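Local coordinates for melanin biosynthesis protein TyrA, putative (Shewanella oneidensis, PDB 2IIZ), which binds heme b and probably acts as a peroxidase of the dye-decolorizing (DyP) type, at residues Y180-K185 / G296-A301. Numbering follows the deposited sequence.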
loop_
_atom_site.group_PDB
_atom_site.type_symbol
_atom_site.label_atom_id
_atom_site.label_comp_id
_atom_site.label_asym_id
_atom_site.label_seq_id
_atom_site.Cartn_x
_atom_site.Cartn_y
_atom_site.Cartn_z
ATOM N N TYR A 180 13.839 -3.597 -23.341
ATOM C CA TYR A 180 14.313 -4.704 -22.501
ATOM C C TYR A 180 14.227 -4.298 -21.036
ATOM O O TYR A 180 14.803 -3.283 -20.618
ATOM C CB TYR A 180 15.736 -5.129 -22.868
ATOM C CG TYR A 180 15.856 -5.814 -24.223
ATOM C CD1 TYR A 180 15.589 -7.170 -24.372
ATOM C CD2 TYR A 180 16.240 -5.101 -25.354
ATOM C CE1 TYR A 180 15.703 -7.800 -25.631
ATOM C CE2 TYR A 180 16.354 -5.713 -26.597
ATOM C CZ TYR A 180 16.086 -7.060 -26.739
ATOM O OH TYR A 180 16.209 -7.655 -27.992
ATOM N N ILE A 181 13.509 -5.095 -20.255
ATOM C CA ILE A 181 13.195 -4.719 -18.887
ATOM C C ILE A 181 13.789 -5.692 -17.875
ATOM O O ILE A 181 13.732 -6.891 -18.060
ATOM C CB ILE A 181 11.663 -4.581 -18.736
ATOM C CG1 ILE A 181 11.196 -3.508 -19.735
ATOM C CG2 ILE A 181 11.265 -4.248 -17.290
ATOM C CD1 ILE A 181 9.801 -3.055 -19.573
ATOM N N HIS A 182 14.367 -5.161 -16.802
ATOM C CA HIS A 182 14.890 -5.989 -15.723
ATOM C C HIS A 182 14.393 -5.423 -14.400
ATOM O O HIS A 182 14.377 -4.201 -14.197
ATOM C CB HIS A 182 16.408 -6.006 -15.721
ATOM C CG HIS A 182 17.010 -6.681 -16.919
ATOM N ND1 HIS A 182 17.414 -5.986 -18.036
ATOM C CD2 HIS A 182 17.275 -7.984 -17.171
ATOM C CE1 HIS A 182 17.902 -6.833 -18.929
ATOM N NE2 HIS A 182 17.829 -8.053 -18.429
ATOM N N VAL A 183 13.992 -6.317 -13.506
ATOM C CA VAL A 183 13.386 -5.923 -12.257
ATOM C C VAL A 183 14.137 -6.631 -11.122
ATOM O O VAL A 183 14.338 -7.862 -11.160
ATOM C CB VAL A 183 11.901 -6.296 -12.279
ATOM C CG1 VAL A 183 11.195 -5.838 -11.024
ATOM C CG2 VAL A 183 11.232 -5.707 -13.525
ATOM N N GLN A 184 14.560 -5.849 -10.129
ATOM C CA GLN A 184 15.167 -6.386 -8.916
ATOM C C GLN A 184 14.420 -5.801 -7.739
ATOM O O GLN A 184 14.372 -4.589 -7.591
ATOM C CB GLN A 184 16.640 -5.989 -8.804
ATOM C CG GLN A 184 17.561 -6.567 -9.870
ATOM C CD GLN A 184 19.031 -6.470 -9.457
ATOM O OE1 GLN A 184 19.675 -5.435 -9.658
ATOM N NE2 GLN A 184 19.560 -7.547 -8.867
ATOM N N LYS A 185 13.837 -6.654 -6.909
ATOM C CA LYS A 185 13.237 -6.197 -5.662
ATOM C C LYS A 185 14.336 -6.144 -4.606
ATOM O O LYS A 185 14.781 -7.195 -4.124
ATOM C CB LYS A 185 12.122 -7.139 -5.184
ATOM C CG LYS A 185 11.358 -6.585 -3.952
ATOM C CD LYS A 185 10.180 -7.453 -3.547
ATOM C CE LYS A 185 10.602 -8.630 -2.682
ATOM N NZ LYS A 185 9.423 -9.389 -2.162
ATOM N N GLY A 296 15.158 -11.320 -9.364
ATOM C CA GLY A 296 15.838 -10.842 -10.576
ATOM C C GLY A 296 15.190 -11.398 -11.826
ATOM O O GLY A 296 15.338 -12.579 -12.111
ATOM N N SER A 297 14.480 -10.541 -12.568
ATOM C CA SER A 297 13.598 -10.965 -13.653
ATOM C C SER A 297 13.918 -10.216 -14.942
ATOM O O SER A 297 14.056 -8.986 -14.918
ATOM C CB SER A 297 12.137 -10.673 -13.293
ATOM O OG SER A 297 11.758 -11.159 -12.012
ATOM N N SER A 298 14.031 -10.954 -16.058
ATOM C CA SER A 298 14.162 -10.353 -17.385
ATOM C C SER A 298 12.823 -10.425 -18.129
ATOM O O SER A 298 12.156 -11.469 -18.107
ATOM C CB SER A 298 15.248 -11.067 -18.203
ATOM O OG SER A 298 15.632 -10.297 -19.334
ATOM N N PHE A 299 12.443 -9.315 -18.776
ATOM C CA PHE A 299 11.212 -9.229 -19.571
ATOM C C PHE A 299 11.479 -8.490 -20.885
ATOM O O PHE A 299 12.512 -7.835 -21.057
ATOM C CB PHE A 299 10.103 -8.441 -18.854
ATOM C CG PHE A 299 9.780 -8.900 -17.459
ATOM C CD1 PHE A 299 8.861 -9.917 -17.239
ATOM C CD2 PHE A 299 10.377 -8.298 -16.363
ATOM C CE1 PHE A 299 8.553 -10.338 -15.944
ATOM C CE2 PHE A 299 10.074 -8.707 -15.064
ATOM C CZ PHE A 299 9.157 -9.730 -14.855
ATOM N N PHE A 300 10.531 -8.596 -21.810
ATOM C CA PHE A 300 10.458 -7.689 -22.965
ATOM C C PHE A 300 9.054 -7.105 -22.976
ATOM O O PHE A 300 8.067 -7.831 -22.884
ATOM C CB PHE A 300 10.766 -8.397 -24.297
ATOM C CG PHE A 300 11.057 -7.446 -25.455
ATOM C CD1 PHE A 300 12.303 -6.852 -25.594
ATOM C CD2 PHE A 300 10.088 -7.156 -26.398
ATOM C CE1 PHE A 300 12.570 -5.986 -26.649
ATOM C CE2 PHE A 300 10.347 -6.292 -27.450
ATOM C CZ PHE A 300 11.588 -5.709 -27.576
ATOM N N ALA A 301 8.995 -5.780 -23.079
ATOM C CA ALA A 301 7.760 -5.036 -23.212
ATOM C C ALA A 301 7.656 -4.600 -24.669
ATOM O O ALA A 301 8.308 -3.638 -25.083
ATOM C CB ALA A 301 7.774 -3.824 -22.304
#
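Different first torsions bring Tyr180 and Phe300 together: CG of Tyr180 stands anti to its carbonyl carbon (chi1 -69°), whereas CG of Phe300 lies anti to its backbone N (chi1 -165°). The result is a T-shaped pair with centroids 4.8 Å apart, in which the CD1–CE1 edge of Phe300 points at one face of the tyrosine and CE1 sits over the ring centre. Beyond the ring, Tyr180 OH is hydrogen-bonded to the backbone N of Met82; a leucine here would probably leave that N-H without its acceptor and the phenylalanine edge without a ring face to meet. The backbones exemplify antiparallel pairing, strands 179-188 and 291-301 being neighbours in the sheet of the C-terminal ferredoxin-like domain characteristic of DyP-type peroxidases. Ile181 and Phe299 form a hydrogen-bonded pair, with N of Phe299 2.8 Å from O of Ile181, while in return Ile181 N approaches Phe299 O from well above the carbonyl plane. Val183 and Ser297 are joined more regularly, by two bonds of 3.0 Å between N of each and O of the other. Between them His182 faces Ser298 as a non-hydrogen-bonded pair, and CA of His182 lies 3.2 Å from Ser297 O, a CA-H...O contact. The imidazole lies beside Ser298, whose OG is held by Lys84 O, and stacks on Phe268. On the other face of the sheet, Val183 CG2 meets the edge of the Phe299 ring at CE2 (3.6 Å), and Ile181 CD1 presses tightly on Ala301 CB at 3.5 Å. Further along strand 179-188, Gln184 touches the heme.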